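PDB 5W5P: tail fiber protein from Acinetobacter phage AM24, which probably recognises, and may depolymerise, the capsular polysaccharide of its Acinetobacter baumannii host as a trimeric tailspike. Local coordinates for residues Ala171-Phe182 against Arg209-Val220. Sequence-based numbering, arbitrary orientation.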
ATOM      1  N   ALA A 171      10.344   8.028 -28.149  1.00 41.72           N
ATOM      2  CA  ALA A 171      10.859   7.150 -29.187  1.00 38.86           C
ATOM      3  C   ALA A 171      10.395   5.711 -28.966  1.00 43.68           C
ATOM      4  O   ALA A 171       9.977   5.318 -27.871  1.00 43.19           O
ATOM      5  CB  ALA A 171      12.386   7.208 -29.224  1.00 38.78           C
ATOM      6  N   ARG A 172      10.478   4.922 -30.031  1.00 43.61           N
ATOM      7  CA  ARG A 172      10.147   3.506 -29.995  1.00 44.19           C
ATOM      8  C   ARG A 172      11.409   2.678 -30.190  1.00 45.18           C
ATOM      9  O   ARG A 172      12.283   3.042 -30.983  1.00 44.78           O
ATOM     10  CB  ARG A 172       9.120   3.155 -31.073  1.00 47.05           C
ATOM     11  CG  ARG A 172       8.799   1.675 -31.157  1.00 49.07           C
ATOM     12  CD  ARG A 172       8.314   1.297 -32.536  1.00 50.38           C
ATOM     13  NE  ARG A 172       6.879   1.503 -32.660  1.00 55.57           N
ATOM     14  CZ  ARG A 172       6.302   2.184 -33.641  1.00 62.17           C
ATOM     15  NH1 ARG A 172       7.036   2.725 -34.602  1.00 59.22           N
ATOM     16  NH2 ARG A 172       4.982   2.316 -33.661  1.00 72.39           N
ATOM     17  N   VAL A 173      11.504   1.572 -29.456  1.00 42.49           N
ATOM     18  CA  VAL A 173      12.610   0.630 -29.576  1.00 39.90           C
ATOM     19  C   VAL A 173      12.011  -0.734 -29.887  1.00 42.30           C
ATOM     20  O   VAL A 173      11.311  -1.313 -29.048  1.00 43.50           O
ATOM     21  CB  VAL A 173      13.469   0.573 -28.305  1.00 38.26           C
ATOM     22  CG1 VAL A 173      14.548  -0.504 -28.429  1.00 38.13           C
ATOM     23  CG2 VAL A 173      14.087   1.927 -28.018  1.00 37.68           C
ATOM     24  N   TRP A 174      12.266  -1.239 -31.091  1.00 42.87           N
ATOM     25  CA  TRP A 174      11.932  -2.619 -31.419  1.00 43.39           C
ATOM     26  C   TRP A 174      12.948  -3.547 -30.771  1.00 44.12           C
ATOM     27  O   TRP A 174      14.158  -3.360 -30.926  1.00 43.85           O
ATOM     28  CB  TRP A 174      11.922  -2.833 -32.929  1.00 41.70           C
ATOM     29  CG  TRP A 174      10.858  -2.081 -33.648  1.00 46.22           C
ATOM     30  CD1 TRP A 174      10.993  -0.880 -34.283  1.00 47.07           C
ATOM     31  CD2 TRP A 174       9.496  -2.481 -33.829  1.00 44.11           C
ATOM     32  NE1 TRP A 174       9.797  -0.505 -34.842  1.00 48.07           N
ATOM     33  CE2 TRP A 174       8.861  -1.471 -34.582  1.00 46.15           C
ATOM     34  CE3 TRP A 174       8.751  -3.597 -33.432  1.00 42.50           C
ATOM     35  CZ2 TRP A 174       7.518  -1.541 -34.945  1.00 43.67           C
ATOM     36  CZ3 TRP A 174       7.417  -3.666 -33.793  1.00 44.54           C
ATOM     37  CH2 TRP A 174       6.813  -2.641 -34.540  1.00 45.71           C
ATOM     38  N   VAL A 175      12.457  -4.551 -30.047  1.00 45.29           N
ATOM     39  CA  VAL A 175      13.297  -5.420 -29.233  1.00 46.25           C
ATOM     40  C   VAL A 175      13.360  -6.798 -29.876  1.00 51.95           C
ATOM     41  O   VAL A 175      12.324  -7.375 -30.228  1.00 54.76           O
ATOM     42  CB  VAL A 175      12.770  -5.513 -27.792  1.00 45.81           C
ATOM     43  CG1 VAL A 175      13.750  -6.281 -26.924  1.00 47.66           C
ATOM     44  CG2 VAL A 175      12.515  -4.117 -27.236  1.00 45.70           C
ATOM     45  N   TYR A 176      14.577  -7.324 -30.020  1.00 53.89           N
ATOM     46  CA  TYR A 176      14.813  -8.666 -30.566  1.00 52.76           C
ATOM     47  C   TYR A 176      15.902  -9.309 -29.709  1.00 51.66           C
ATOM     48  O   TYR A 176      17.094  -9.135 -29.973  1.00 47.03           O
ATOM     49  CB  TYR A 176      15.210  -8.613 -32.038  1.00 48.63           C
ATOM     50  CG  TYR A 176      14.091  -8.201 -32.960  1.00 49.78           C
ATOM     51  CD1 TYR A 176      13.838  -6.860 -33.221  1.00 46.97           C
ATOM     52  CD2 TYR A 176      13.287  -9.151 -33.575  1.00 53.59           C
ATOM     53  CE1 TYR A 176      12.816  -6.475 -34.065  1.00 47.26           C
ATOM     54  CE2 TYR A 176      12.258  -8.774 -34.420  1.00 56.26           C
ATOM     55  CZ  TYR A 176      12.030  -7.433 -34.661  1.00 55.29           C
ATOM     56  OH  TYR A 176      11.010  -7.047 -35.503  1.00 62.68           O
ATOM     57  N   SER A 177      15.486 -10.054 -28.686  1.00 50.54           N
ATOM     58  CA  SER A 177      16.443 -10.699 -27.798  1.00 46.66           C
ATOM     59  C   SER A 177      15.737 -11.766 -26.980  1.00 46.66           C
ATOM     60  O   SER A 177      14.656 -11.522 -26.435  1.00 45.44           O
ATOM     61  CB  SER A 177      17.110  -9.681 -26.869  1.00 46.56           C
ATOM     62  OG  SER A 177      17.965 -10.329 -25.944  1.00 49.40           O
ATOM     63  N   ASN A 178      16.359 -12.941 -26.893  1.00 46.38           N
ATOM     64  CA  ASN A 178      15.874 -14.027 -26.055  1.00 42.73           C
ATOM     65  C   ASN A 178      16.324 -13.896 -24.607  1.00 43.28           C
ATOM     66  O   ASN A 178      15.793 -14.607 -23.745  1.00 46.84           O
ATOM     67  CB  ASN A 178      16.348 -15.370 -26.620  1.00 45.49           C
ATOM     68  CG  ASN A 178      15.515 -16.537 -26.132  1.00 57.50           C
ATOM     69  OD1 ASN A 178      14.392 -16.360 -25.647  1.00 63.21           O
ATOM     70  ND2 ASN A 178      16.059 -17.745 -26.258  1.00 60.33           N
ATOM     71  N   THR A 179      17.271 -13.005 -24.316  1.00 44.70           N
ATOM     72  CA  THR A 179      17.842 -12.880 -22.980  1.00 47.10           C
ATOM     73  C   THR A 179      17.713 -11.491 -22.373  1.00 46.69           C
ATOM     74  O   THR A 179      17.705 -11.373 -21.146  1.00 37.99           O
ATOM     75  CB  THR A 179      19.329 -13.268 -22.994  1.00 51.38           C
ATOM     76  OG1 THR A 179      20.054 -12.339 -23.810  1.00 52.91           O
ATOM     77  CG2 THR A 179      19.517 -14.678 -23.543  1.00 41.56           C
ATOM     78  N   GLY A 180      17.612 -10.442 -23.189  1.00 45.30           N
ATOM     79  CA  GLY A 180      17.540  -9.078 -22.694  1.00 45.90           C
ATOM     80  C   GLY A 180      18.452  -8.124 -23.444  1.00 47.16           C
ATOM     81  O   GLY A 180      19.678  -8.283 -23.407  1.00 45.86           O
ATOM     82  N   ILE A 181      17.876  -7.129 -24.128  1.00 45.92           N
ATOM     83  CA  ILE A 181      18.698  -6.194 -24.891  1.00 46.01           C
ATOM     84  C   ILE A 181      19.560  -5.334 -23.984  1.00 42.38           C
ATOM     85  O   ILE A 181      20.536  -4.734 -24.452  1.00 48.16           O
ATOM     86  CB  ILE A 181      17.851  -5.280 -25.798  1.00 45.87           C
ATOM     87  CG1 ILE A 181      16.659  -4.715 -25.028  1.00 45.43           C
ATOM     88  CG2 ILE A 181      17.422  -6.014 -27.063  1.00 43.92           C
ATOM     89  CD1 ILE A 181      16.149  -3.416 -25.596  1.00 46.46           C
ATOM     90  N   PHE A 182      19.224  -5.243 -22.704  1.00 38.07           N
ATOM     91  CA  PHE A 182      20.025  -4.518 -21.730  1.00 40.55           C
ATOM     92  C   PHE A 182      20.493  -5.494 -20.663  1.00 46.12           C
ATOM     93  O   PHE A 182      19.688  -6.252 -20.107  1.00 48.13           O
ATOM     94  CB  PHE A 182      19.230  -3.363 -21.119  1.00 39.32           C
ATOM     95  CG  PHE A 182      19.067  -2.195 -22.047  1.00 39.49           C
ATOM     96  CD1 PHE A 182      20.172  -1.460 -22.452  1.00 37.85           C
ATOM     97  CD2 PHE A 182      17.819  -1.849 -22.539  1.00 44.91           C
ATOM     98  CE1 PHE A 182      20.033  -0.388 -23.320  1.00 38.15           C
ATOM     99  CE2 PHE A 182      17.670  -0.778 -23.409  1.00 44.81           C
ATOM    100  CZ  PHE A 182      18.781  -0.046 -23.798  1.00 40.92           C
ATOM    101  N   ARG A 209       8.964   3.584 -25.637  1.00 37.57           N
ATOM    102  CA  ARG A 209       7.999   2.578 -26.072  1.00 38.54           C
ATOM    103  C   ARG A 209       8.781   1.362 -26.554  1.00 40.63           C
ATOM    104  O   ARG A 209       9.326   1.369 -27.661  1.00 43.71           O
ATOM    105  CB  ARG A 209       7.100   3.127 -27.172  1.00 42.87           C
ATOM    106  CG  ARG A 209       6.247   4.310 -26.753  1.00 43.24           C
ATOM    107  CD  ARG A 209       5.467   4.861 -27.930  1.00 40.37           C
ATOM    108  NE  ARG A 209       6.341   5.500 -28.906  1.00 44.23           N
ATOM    109  CZ  ARG A 209       6.180   5.424 -30.226  1.00 44.94           C
ATOM    110  NH1 ARG A 209       5.178   4.723 -30.740  1.00 42.70           N
ATOM    111  NH2 ARG A 209       7.024   6.052 -31.035  1.00 41.73           N
ATOM    112  N   PHE A 210       8.854   0.324 -25.723  1.00 41.33           N
ATOM    113  CA  PHE A 210       9.480  -0.930 -26.118  1.00 38.60           C
ATOM    114  C   PHE A 210       8.434  -1.801 -26.796  1.00 38.98           C
ATOM    115  O   PHE A 210       7.331  -1.972 -26.273  1.00 44.11           O
ATOM    116  CB  PHE A 210      10.088  -1.639 -24.908  1.00 36.00           C
ATOM    117  CG  PHE A 210      11.293  -0.939 -24.340  1.00 35.67           C
ATOM    118  CD1 PHE A 210      11.205  -0.213 -23.161  1.00 35.06           C
ATOM    119  CD2 PHE A 210      12.514  -0.996 -24.997  1.00 36.06           C
ATOM    120  CE1 PHE A 210      12.321   0.428 -22.634  1.00 34.88           C
ATOM    121  CE2 PHE A 210      13.627  -0.351 -24.488  1.00 35.85           C
ATOM    122  CZ  PHE A 210      13.531   0.362 -23.304  1.00 37.84           C
ATOM    123  N   GLN A 211       8.768  -2.329 -27.968  1.00 42.61           N
ATOM    124  CA  GLN A 211       7.793  -3.039 -28.781  1.00 46.88           C
ATOM    125  C   GLN A 211       8.434  -4.250 -29.440  1.00 48.40           C
ATOM    126  O   GLN A 211       9.562  -4.174 -29.938  1.00 48.77           O
ATOM    127  CB  GLN A 211       7.192  -2.114 -29.854  1.00 48.10           C
ATOM    128  CG  GLN A 211       6.022  -2.718 -30.624  1.00 49.23           C
ATOM    129  CD  GLN A 211       5.209  -1.676 -31.378  1.00 49.91           C
ATOM    130  OE1 GLN A 211       5.284  -0.481 -31.086  1.00 48.22           O
ATOM    131  NE2 GLN A 211       4.424  -2.128 -32.356  1.00 49.08           N
ATOM    132  N   GLY A 212       7.707  -5.372 -29.427  1.00 44.82           N
ATOM    133  CA  GLY A 212       8.076  -6.546 -30.183  1.00 41.86           C
ATOM    134  C   GLY A 212       7.031  -6.826 -31.254  1.00 45.54           C
ATOM    135  O   GLY A 212       5.945  -6.237 -31.264  1.00 47.51           O
ATOM    136  N   ASP A 213       7.378  -7.733 -32.168  1.00 48.12           N
ATOM    137  CA  ASP A 213       6.456  -8.119 -33.229  1.00 53.04           C
ATOM    138  C   ASP A 213       5.512  -9.246 -32.822  1.00 57.62           C
ATOM    139  O   ASP A 213       4.574  -9.549 -33.567  1.00 63.40           O
ATOM    140  CB  ASP A 213       7.229  -8.530 -34.491  1.00 53.16           C
ATOM    141  CG  ASP A 213       8.292  -9.574 -34.220  1.00 54.03           C
ATOM    142  OD1 ASP A 213       8.338 -10.107 -33.095  1.00 56.31           O
ATOM    143  OD2 ASP A 213       9.092  -9.861 -35.132  1.00 56.56           O
ATOM    144  N   GLY A 214       5.734  -9.872 -31.667  1.00 55.29           N
ATOM    145  CA  GLY A 214       4.875 -10.938 -31.199  1.00 59.24           C
ATOM    146  C   GLY A 214       5.100 -12.285 -31.844  1.00 58.85           C
ATOM    147  O   GLY A 214       4.533 -13.279 -31.372  1.00 60.99           O
ATOM    148  N   VAL A 215       5.900 -12.358 -32.905  1.00 56.90           N
ATOM    149  CA  VAL A 215       6.240 -13.613 -33.559  1.00 61.45           C
ATOM    150  C   VAL A 215       7.703 -13.975 -33.348  1.00 63.31           C
ATOM    151  O   VAL A 215       8.238 -14.833 -34.056  1.00 70.14           O
ATOM    152  CB  VAL A 215       5.898 -13.576 -35.059  1.00 64.24           C
ATOM    153  CG1 VAL A 215       4.389 -13.502 -35.260  1.00 64.48           C
ATOM    154  CG2 VAL A 215       6.595 -12.405 -35.736  1.00 63.22           C
ATOM    155  N   SER A 216       8.367 -13.333 -32.394  1.00 58.93           N
ATOM    156  CA  SER A 216       9.753 -13.630 -32.072  1.00 55.64           C
ATOM    157  C   SER A 216       9.991 -13.231 -30.623  1.00 54.72           C
ATOM    158  O   SER A 216       9.115 -12.668 -29.962  1.00 60.39           O
ATOM    159  CB  SER A 216      10.709 -12.901 -33.017  1.00 52.96           C
ATOM    160  OG  SER A 216      10.549 -11.501 -32.895  1.00 54.24           O
ATOM    161  N   GLN A 217      11.195 -13.511 -30.132  1.00 49.95           N
ATOM    162  CA  GLN A 217      11.521 -13.276 -28.733  1.00 47.53           C
ATOM    163  C   GLN A 217      11.995 -11.842 -28.533  1.00 46.49           C
ATOM    164  O   GLN A 217      12.866 -11.362 -29.266  1.00 46.83           O
ATOM    165  CB  GLN A 217      12.583 -14.267 -28.256  1.00 44.98           C
ATOM    166  CG  GLN A 217      12.029 -15.652 -27.945  1.00 45.67           C
ATOM    167  CD  GLN A 217      10.870 -15.615 -26.958  1.00 47.71           C
ATOM    168  OE1 GLN A 217      11.010 -15.133 -25.835  1.00 50.78           O
ATOM    169  NE2 GLN A 217       9.721 -16.127 -27.375  1.00 47.26           N
ATOM    170  N   SER A 218      11.417 -11.165 -27.534  1.00 43.53           N
ATOM    171  CA  SER A 218      11.794  -9.799 -27.180  1.00 42.41           C
ATOM    172  C   SER A 218      11.807  -9.672 -25.664  1.00 44.28           C
ATOM    173  O   SER A 218      10.757  -9.749 -25.019  1.00 45.43           O
ATOM    174  CB  SER A 218      10.836  -8.781 -27.792  1.00 45.57           C
ATOM    175  OG  SER A 218       9.486  -9.105 -27.510  1.00 47.47           O
ATOM    176  N   VAL A 219      12.989  -9.460 -25.098  1.00 48.38           N
ATOM    177  CA  VAL A 219      13.171  -9.256 -23.667  1.00 37.25           C
ATOM    178  C   VAL A 219      13.930  -7.951 -23.483  1.00 36.83           C
ATOM    179  O   VAL A 219      14.923  -7.708 -24.175  1.00 40.57           O
ATOM    180  CB  VAL A 219      13.929 -10.428 -23.014  1.00 41.39           C
ATOM    181  CG1 VAL A 219      14.254 -10.111 -21.554  1.00 36.69           C
ATOM    182  CG2 VAL A 219      13.122 -11.729 -23.145  1.00 37.95           C
ATOM    183  N   VAL A 220      13.457  -7.104 -22.566  1.00 37.43           N
ATOM    184  CA  VAL A 220      14.028  -5.769 -22.391  1.00 37.86           C
ATOM    185  C   VAL A 220      15.172  -5.815 -21.386  1.00 41.55           C
ATOM    186  O   VAL A 220      16.301  -5.416 -21.696  1.00 43.99           O
ATOM    187  CB  VAL A 220      12.958  -4.750 -21.957  1.00 38.82           C
ATOM    188  CG1 VAL A 220      13.562  -3.351 -21.849  1.00 34.95           C
ATOM    189  CG2 VAL A 220      11.787  -4.762 -22.931  1.00 42.81           C
TER
HETATM  190  O   HOH W   1      10.318  -8.905 -31.609  1.00 42.12           O
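D213 OD1 takes three polar partners in the loop that follows strand 209-211. S216 OG donates to it at 2.6 Å, on the lone pair facing D213 OD2. The backbone N of V215 adds a weak bond. A water lies 2.8 Å from D213 OD1 and also 2.9 Å from V175 O, so it links the loop to segment 171-182. The Y176 ring crosses the D213 carboxylate at nearly a right angle, planes 83° apart, with Y176 CE2 3.4 Å from D213 OD2.

Before this loop, strands 172-175 and 209-211 run parallel. Backbone bonds pass from V173 N to R209 O, from Q211 N to V173 O and from V175 N to Q211 O. The two strands belong to successive coils of a parallel beta-helix, right-handed as in other phage tailspikes. Strand 144-147 continues the sheet beyond strand 172-175, and strand 235-237 beyond 209-211.

On the R172 face, R172 NE donates to Q211 OE1 at 3.0 Å, from above the carbonyl plane. W174 CZ2 lies over one face of the R172 guanidinium and R209 NH1 over the other, both near the rim. R172 NH1 hydrogen-bonds S144 OG. The D161 carboxylate of the second subunit forms a salt bridge with R172 NH2, and D161 O accepts from R209 NH1, which probably offsets the two like charges. The W174 ring lies alongside Q211, with W174 CH2 3.3 Å from Q211 NE2.

The opposite face is apolar. V220 CG1 sits over the centre of the F210 ring. F210 CD2 meets V173 CB and V175 CG2, each at 3.8 Å. V175 CG2 reaches it by standing anti to its own carbonyl carbon. Near the corner at V220, I181 N donates to V219 O and F182 N to V220 O. S177 OG accepts from T179 N, an ST turn, and from G180 N, an ST motif.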